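Local coordinates for pectate lyase 1 (Juniperus ashei, PDB 1PXZ), which cleaves pectate eliminatively with low activity, using calcium as cofactor, and is the major allergen of mountain cedar pollen, at residues D93-D98 against L118-I123; I187-F192 against V217-F222; H195-L200 against A226-P231. All blocks are in the same frame, centred on the assembly; numbering follows the deposited sequence.

Contact 1: D93-D98 against L118-I123; sequences DGRGAD and LHSLHI
Asp93 and His119 form a parallel beta bridge, with one direct hydrogen bond between the segments: Gly94 N to His119 O, 2.8 Å and almost straight (177° at the hydrogen). Just beyond it, Gly94 CA offers a CA-H...O contact to Ser120 O.

A salt bridge internal to 93-98 fixes the group that His119 meets. Arg95 grips Asp93 side-on, NE to OD1 and NH2 to OD2, each at 2.9 Å. Arg95 N also reaches Asp93 OD1 at 3.1 Å, an Asx turn; it and NE approach from opposite faces of the carboxylate plane. Arg18 adds a second salt bridge at Asp93 OD2, and Trp69 a hydrogen bond.

In the parallel beta-helix, the chain leaves strand 90-93 here through a type II turn, Gly94 to Ala97, while the next coil bends more briefly at Ser120, which has a positive phi.

Close contact falls on the edge of the His119 ring. With chi1 -71° and chi2 extended, Arg95 sets CD 3.1 Å from His119 NE2; the bend at chi3 then turns NE back to Asp93, guanidinium and imidazole planes 84° apart. Asp93 OD1 lies beside His119 CD2 at 3.6 Å, while the polar end at ND1 bonds to Asp164.

Water spans the wider part of the loop. One molecule joins Gly94 O to Ser120 OG, whose other partner is Val345 N; another joins Ala97 O, at 2.7 Å, to Ser120 O.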
# COMPACT_ATOMS: atom_id res chain seq x y z
N ASP A 93 8.62 10.27 -5.69
CA ASP A 93 8.66 9.60 -6.99
C ASP A 93 10.05 9.05 -7.26
O ASP A 93 10.97 9.82 -7.57
CB ASP A 93 8.19 10.61 -8.05
CG ASP A 93 8.34 10.23 -9.50
OD1 ASP A 93 8.64 9.07 -9.86
OD2 ASP A 93 8.18 11.10 -10.39
N GLY A 94 10.25 7.73 -7.17
CA GLY A 94 11.54 7.10 -7.42
C GLY A 94 11.89 6.77 -8.85
O GLY A 94 12.89 6.10 -9.14
N ARG A 95 11.08 7.18 -9.83
CA ARG A 95 11.40 6.88 -11.22
C ARG A 95 12.70 7.59 -11.61
O ARG A 95 12.81 8.77 -11.28
CB ARG A 95 10.29 7.31 -12.20
CG ARG A 95 9.06 6.38 -12.04
CD ARG A 95 7.91 6.96 -12.86
NE ARG A 95 7.51 8.29 -12.38
CZ ARG A 95 6.54 9.02 -12.91
NH1 ARG A 95 5.85 8.55 -13.95
NH2 ARG A 95 6.25 10.22 -12.42
N GLY A 96 13.57 6.84 -12.27
CA GLY A 96 14.77 7.47 -12.79
C GLY A 96 15.94 7.30 -11.85
O GLY A 96 17.06 7.69 -12.15
N ALA A 97 15.69 6.70 -10.69
CA ALA A 97 16.76 6.39 -9.76
C ALA A 97 16.46 5.10 -8.98
O ALA A 97 15.31 4.66 -8.88
CB ALA A 97 16.97 7.52 -8.75
N ASP A 98 17.54 4.53 -8.44
CA ASP A 98 17.39 3.39 -7.55
C ASP A 98 17.40 3.89 -6.12
O ASP A 98 18.50 4.07 -5.60
CB ASP A 98 18.56 2.42 -7.72
CG ASP A 98 18.61 1.80 -9.10
OD1 ASP A 98 17.55 1.82 -9.77
OD2 ASP A 98 19.69 1.31 -9.50
N LEU A 118 3.06 7.64 -3.09
CA LEU A 118 4.39 7.05 -2.89
C LEU A 118 4.61 6.11 -4.07
O LEU A 118 3.85 5.17 -4.19
CB LEU A 118 4.51 6.31 -1.58
CG LEU A 118 4.22 7.11 -0.31
CD1 LEU A 118 4.17 6.19 0.90
CD2 LEU A 118 5.28 8.21 -0.12
N HIS A 119 5.61 6.39 -4.89
CA HIS A 119 5.73 5.65 -6.12
C HIS A 119 7.18 5.31 -6.48
O HIS A 119 8.04 6.17 -6.40
CB HIS A 119 5.12 6.51 -7.22
CG HIS A 119 5.31 6.08 -8.63
ND1 HIS A 119 4.47 5.18 -9.25
CD2 HIS A 119 6.23 6.45 -9.56
CE1 HIS A 119 4.88 5.00 -10.51
NE2 HIS A 119 5.95 5.76 -10.72
N SER A 120 7.36 4.07 -6.88
CA SER A 120 8.60 3.52 -7.42
C SER A 120 9.79 3.63 -6.47
O SER A 120 10.93 3.94 -6.87
CB SER A 120 8.88 4.17 -8.78
OG SER A 120 9.83 3.42 -9.52
N LEU A 121 9.51 3.30 -5.22
CA LEU A 121 10.52 3.20 -4.18
C LEU A 121 10.82 1.75 -3.81
O LEU A 121 9.95 0.87 -3.81
CB LEU A 121 10.08 3.91 -2.89
CG LEU A 121 9.61 5.35 -3.04
CD1 LEU A 121 9.02 5.87 -1.74
CD2 LEU A 121 10.78 6.20 -3.55
N HIS A 122 12.08 1.52 -3.45
CA HIS A 122 12.39 0.25 -2.78
C HIS A 122 12.35 0.47 -1.27
O HIS A 122 13.05 1.39 -0.81
CB HIS A 122 13.77 -0.25 -3.13
CG HIS A 122 14.09 -0.43 -4.58
ND1 HIS A 122 14.05 -1.69 -5.15
CD2 HIS A 122 14.46 0.44 -5.55
CE1 HIS A 122 14.38 -1.59 -6.43
NE2 HIS A 122 14.63 -0.32 -6.70
N ILE A 123 11.61 -0.28 -0.48
CA ILE A 123 11.70 -0.11 0.97
C ILE A 123 11.92 -1.48 1.58
O ILE A 123 11.12 -2.37 1.33
CB ILE A 123 10.46 0.56 1.59
CG1 ILE A 123 10.04 1.82 0.83
CG2 ILE A 123 10.69 0.86 3.06
CD1 ILE A 123 8.76 2.48 1.30
O HOH W 1 12.82 3.43 -10.11
O HOH W 2 13.77 3.62 -6.96
O HOH W 3 14.75 1.37 -9.70

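Contact 2: I187-F192 against V217-F222; sequences ISNNHF and VAFNQF
Phe192 and Phe222 both place CG anti to their carbonyl carbon (chi1 -57° and -78°), which sends the two rings the same way from neighbouring strands. Their planes differ by only 11° but are so offset that little of one ring lies over the other: the centroids of Phe192 and Phe222 are 5.0 Å apart, and Phe192 CD1 meets Phe222 CE1 at 3.4 Å. The row continues to the next coil, where Phe222 stacks on Tyr245. On the other face of the sheet His191 and Gln221, each with CG anti to the backbone N, run side by side, His191 CD2 against Gln221 CG at 3.5 Å; their polar ends go elsewhere, His191 NE2 to Gly223 O and Gln221 OE1 to Asn244.

Backbone bonds hold the register on both sides of a bend: Ala218 N to Ile187 O (3.0 Å) and Asn189 N to Ala218 O (3.1 Å) before it, Gln221 N to Asn190 O (2.9 Å) and Phe192 N to Gln221 O (3.0 Å) after it. At the bend Asn189 and Phe219 both have positive phi, and a water donates to Asn189 OD1 and Phe219 O; Asn189 ND2 is bound by Asp164.

Immediately after these residues Asn190 and Asn220 lie side by side, their amides nearly parallel. Asn166 and Asn243 flank them on the adjoining coils, giving the asparagine ladder at the short turn between two sheets that is characteristic of pectate lyase parallel beta-helices.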
# COMPACT_ATOMS: atom_id res chain seq x y z
N ILE A 187 -3.84 0.78 -3.31
CA ILE A 187 -2.51 0.16 -3.18
C ILE A 187 -2.33 -0.67 -4.43
O ILE A 187 -2.99 -1.71 -4.57
CB ILE A 187 -2.48 -0.66 -1.89
CG1 ILE A 187 -2.61 0.23 -0.64
CG2 ILE A 187 -1.26 -1.57 -1.83
CD1 ILE A 187 -3.04 -0.54 0.60
N SER A 188 -1.48 -0.23 -5.34
CA SER A 188 -1.49 -0.82 -6.68
C SER A 188 -0.10 -1.07 -7.25
O SER A 188 0.82 -0.31 -6.92
CB SER A 188 -2.25 0.11 -7.65
OG SER A 188 -1.70 1.42 -7.65
N ASN A 189 0.05 -2.10 -8.09
CA ASN A 189 1.27 -2.30 -8.86
C ASN A 189 2.49 -2.50 -7.96
O ASN A 189 3.59 -2.29 -8.48
CB ASN A 189 1.55 -1.09 -9.77
CG ASN A 189 0.54 -0.92 -10.89
OD1 ASN A 189 0.29 -1.87 -11.63
ND2 ASN A 189 -0.03 0.29 -11.02
N ASN A 190 2.34 -2.86 -6.70
CA ASN A 190 3.50 -3.07 -5.84
C ASN A 190 4.01 -4.51 -5.90
O ASN A 190 3.24 -5.39 -6.27
CB ASN A 190 3.13 -2.81 -4.39
CG ASN A 190 2.58 -1.39 -4.20
OD1 ASN A 190 1.39 -1.21 -3.96
ND2 ASN A 190 3.48 -0.43 -4.32
N HIS A 191 5.27 -4.73 -5.52
CA HIS A 191 5.78 -6.11 -5.40
C HIS A 191 6.08 -6.34 -3.92
O HIS A 191 6.94 -5.64 -3.40
CB HIS A 191 6.99 -6.32 -6.28
CG HIS A 191 7.57 -7.70 -6.25
ND1 HIS A 191 8.86 -7.98 -6.67
CD2 HIS A 191 7.02 -8.89 -5.85
CE1 HIS A 191 9.09 -9.28 -6.52
NE2 HIS A 191 7.99 -9.86 -6.03
N PHE A 192 5.36 -7.23 -3.26
CA PHE A 192 5.58 -7.55 -1.85
C PHE A 192 6.29 -8.89 -1.77
O PHE A 192 5.79 -9.85 -2.38
CB PHE A 192 4.26 -7.66 -1.08
CG PHE A 192 3.37 -6.45 -1.11
CD1 PHE A 192 2.46 -6.31 -2.16
CD2 PHE A 192 3.43 -5.49 -0.12
CE1 PHE A 192 1.63 -5.20 -2.21
CE2 PHE A 192 2.59 -4.38 -0.15
CZ PHE A 192 1.70 -4.25 -1.21
N VAL A 217 -7.09 -2.76 -3.48
CA VAL A 217 -5.78 -3.44 -3.60
C VAL A 217 -5.72 -4.05 -4.99
O VAL A 217 -6.43 -5.06 -5.17
CB VAL A 217 -5.60 -4.51 -2.51
CG1 VAL A 217 -4.29 -5.28 -2.70
CG2 VAL A 217 -5.66 -3.86 -1.13
N ALA A 218 -4.96 -3.46 -5.92
CA ALA A 218 -5.01 -3.91 -7.30
C ALA A 218 -3.68 -4.03 -8.04
O ALA A 218 -2.80 -3.19 -7.91
CB ALA A 218 -5.90 -2.94 -8.07
N PHE A 219 -3.56 -5.07 -8.85
CA PHE A 219 -2.44 -5.31 -9.75
C PHE A 219 -1.12 -5.49 -9.00
O PHE A 219 -0.04 -5.18 -9.55
CB PHE A 219 -2.31 -4.18 -10.77
CG PHE A 219 -3.63 -3.75 -11.41
CD1 PHE A 219 -4.29 -4.65 -12.23
CD2 PHE A 219 -4.15 -2.49 -11.18
CE1 PHE A 219 -5.50 -4.27 -12.82
CE2 PHE A 219 -5.37 -2.12 -11.74
CZ PHE A 219 -6.04 -3.03 -12.54
N ASN A 220 -1.17 -6.00 -7.79
CA ASN A 220 0.03 -6.23 -6.99
C ASN A 220 0.55 -7.65 -7.22
O ASN A 220 -0.24 -8.55 -7.52
CB ASN A 220 -0.22 -6.03 -5.50
CG ASN A 220 -0.78 -4.67 -5.15
OD1 ASN A 220 -1.97 -4.49 -4.88
ND2 ASN A 220 0.10 -3.68 -5.13
N GLN A 221 1.85 -7.81 -7.07
CA GLN A 221 2.48 -9.13 -7.07
C GLN A 221 2.72 -9.50 -5.61
O GLN A 221 3.51 -8.84 -4.94
CB GLN A 221 3.80 -9.16 -7.86
CG GLN A 221 4.53 -10.50 -7.65
CD GLN A 221 3.76 -11.66 -8.29
OE1 GLN A 221 3.31 -11.60 -9.42
NE2 GLN A 221 3.61 -12.75 -7.56
N PHE A 222 2.04 -10.53 -5.10
CA PHE A 222 2.22 -10.95 -3.72
C PHE A 222 3.14 -12.15 -3.65
O PHE A 222 2.72 -13.29 -3.93
CB PHE A 222 0.86 -11.30 -3.09
CG PHE A 222 0.07 -10.06 -2.71
CD1 PHE A 222 0.48 -9.24 -1.68
CD2 PHE A 222 -1.08 -9.76 -3.39
CE1 PHE A 222 -0.25 -8.11 -1.31
CE2 PHE A 222 -1.82 -8.62 -3.06
CZ PHE A 222 -1.39 -7.79 -2.04
O HOH W 4 1.52 -4.31 -11.74

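Contact 3: H195-L200 against A226-P231; sequences HHKVML and AGQRMP
Arg229, a predicted active-site residue, lies with its guanidinium between the methylene chain of Lys197 and the isobutyl group of Leu200, both of the preceding coil. Lys197 CD sits over the centre of one face, 3.9 Å from Arg229 CZ; Leu200 CD1 covers the opposite face, 3.7 Å from Arg229 NH1. A water accepts from Arg229 NH1 at 2.9 Å. The side chain is extended from CG to NE (chi2 -173°), which carries the flat group out past the Lys197 backbone. Lys197 NZ ends 4.1 Å from Arg229 NH2, two like charges close together.

The backbone behind positions this group. Arg229 O takes Met199 N at 2.8 Å, although the bond is bent (132° at the hydrogen), and Gln228 O takes Val198 N at 3.1 Å. Nearer the corner at His196 and Lys197, Gln228 N bonds to His196 O and Gly227 N to His195 O. A cis peptide bond precedes Pro231, whose CB packs on Met199 SD at 3.9 Å.

Inward, Val198 CB touches Met230 CG at 3.7 Å, and Met230 and Met199 both reach Phe222 of strand 221-222. Strand 198-201 itself lies between strands 174-179 and 232-234 in a parallel sheet of the beta-helix.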
# COMPACT_ATOMS: atom_id res chain seq x y z
N HIS A 195 8.73 -11.62 3.19
CA HIS A 195 8.22 -10.90 4.35
C HIS A 195 7.03 -11.65 4.94
O HIS A 195 6.22 -12.09 4.12
CB HIS A 195 7.78 -9.47 3.94
CG HIS A 195 7.40 -8.68 5.14
ND1 HIS A 195 6.11 -8.59 5.64
CD2 HIS A 195 8.19 -7.96 5.99
CE1 HIS A 195 6.13 -7.84 6.74
NE2 HIS A 195 7.38 -7.45 6.96
N HIS A 196 6.92 -11.79 6.25
CA HIS A 196 5.79 -12.50 6.83
C HIS A 196 4.49 -11.71 6.84
O HIS A 196 3.56 -12.07 6.13
CB HIS A 196 6.09 -12.91 8.29
CG HIS A 196 7.33 -13.74 8.36
ND1 HIS A 196 7.32 -15.10 8.17
CD2 HIS A 196 8.62 -13.40 8.58
CE1 HIS A 196 8.55 -15.56 8.28
NE2 HIS A 196 9.37 -14.55 8.53
N LYS A 197 4.40 -10.65 7.65
CA LYS A 197 3.12 -9.98 7.87
C LYS A 197 2.92 -8.81 6.93
O LYS A 197 3.37 -7.69 7.20
CB LYS A 197 3.01 -9.49 9.32
CG LYS A 197 2.98 -10.61 10.35
CD LYS A 197 3.06 -10.06 11.76
CE LYS A 197 3.00 -11.18 12.79
NZ LYS A 197 2.20 -12.34 12.32
N VAL A 198 2.25 -9.02 5.80
CA VAL A 198 2.32 -8.01 4.75
C VAL A 198 1.48 -6.76 4.92
O VAL A 198 1.99 -5.63 4.88
CB VAL A 198 1.95 -8.71 3.42
CG1 VAL A 198 1.94 -7.74 2.27
CG2 VAL A 198 2.98 -9.82 3.18
N MET A 199 0.16 -6.88 5.05
CA MET A 199 -0.68 -5.68 4.97
C MET A 199 -1.85 -5.77 5.95
O MET A 199 -2.61 -6.73 5.89
CB MET A 199 -1.17 -5.56 3.53
CG MET A 199 -2.13 -4.43 3.26
SD MET A 199 -2.77 -4.49 1.58
CE MET A 199 -1.34 -4.94 0.63
N LEU A 200 -1.94 -4.79 6.83
CA LEU A 200 -2.94 -4.66 7.88
C LEU A 200 -3.86 -3.50 7.50
O LEU A 200 -3.39 -2.35 7.42
CB LEU A 200 -2.28 -4.40 9.22
CG LEU A 200 -2.97 -4.94 10.47
CD1 LEU A 200 -3.38 -6.39 10.27
CD2 LEU A 200 -2.05 -4.80 11.68
N ALA A 226 6.00 -14.44 0.54
CA ALA A 226 5.16 -13.58 1.38
C ALA A 226 4.33 -14.47 2.29
O ALA A 226 3.76 -15.47 1.82
CB ALA A 226 4.36 -12.67 0.48
N GLY A 227 4.26 -14.17 3.58
CA GLY A 227 3.70 -15.08 4.57
C GLY A 227 2.19 -15.04 4.64
O GLY A 227 1.53 -16.07 4.46
N GLN A 228 1.62 -13.88 4.95
CA GLN A 228 0.16 -13.80 5.10
C GLN A 228 -0.29 -12.35 5.19
O GLN A 228 0.54 -11.44 5.01
CB GLN A 228 -0.23 -14.60 6.34
CG GLN A 228 0.22 -13.96 7.64
CD GLN A 228 1.49 -14.54 8.21
OE1 GLN A 228 1.99 -14.12 9.26
NE2 GLN A 228 2.07 -15.55 7.58
N ARG A 229 -1.57 -12.07 5.43
CA ARG A 229 -2.11 -10.72 5.51
C ARG A 229 -2.03 -9.98 4.19
O ARG A 229 -1.37 -8.94 4.05
CB ARG A 229 -1.37 -9.89 6.56
CG ARG A 229 -1.47 -10.49 7.97
CD ARG A 229 -0.86 -9.51 8.96
NE ARG A 229 -1.02 -9.98 10.34
CZ ARG A 229 -0.69 -9.22 11.39
NH1 ARG A 229 -0.19 -8.01 11.17
NH2 ARG A 229 -0.87 -9.71 12.60
N MET A 230 -2.70 -10.50 3.17
CA MET A 230 -2.57 -9.91 1.84
C MET A 230 -3.90 -9.64 1.17
O MET A 230 -4.17 -10.14 0.07
CB MET A 230 -1.72 -10.83 0.93
CG MET A 230 -0.29 -10.93 1.48
SD MET A 230 0.69 -12.06 0.48
CE MET A 230 0.55 -13.57 1.43
N PRO A 231 -4.78 -8.85 1.75
CA PRO A 231 -4.63 -8.20 3.05
C PRO A 231 -5.22 -8.98 4.21
O PRO A 231 -5.95 -9.94 4.02
CB PRO A 231 -5.48 -6.93 2.84
CG PRO A 231 -6.64 -7.46 2.06
CD PRO A 231 -6.07 -8.49 1.11
O HOH W 5 4.52 -16.72 7.91
O HOH W 6 1.20 -6.53 9.08

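In the fold
Contacts 2 and 3 join the same pair of successive coils at different corners of the beta-helix, their centres 12 Å apart, and their side chains meet in its interior: Phe192 CZ touches Met199 CE at 3.6 Å, and Phe222 CD1 touches Met230 SD at 3.6 Å. Contact 1 belongs to earlier coils; its centre is 15 Å from that of contact 2 and 21 Å from that of contact 3, without touching either. Contact 3 carries the predicted catalytic Arg229, and its Leu200 side chain is about 4 Å from that of Asp177, a calcium ligand by similarity. Contact 2 backs this site: the Phe222 side chain is about 8 Å from that of Arg229.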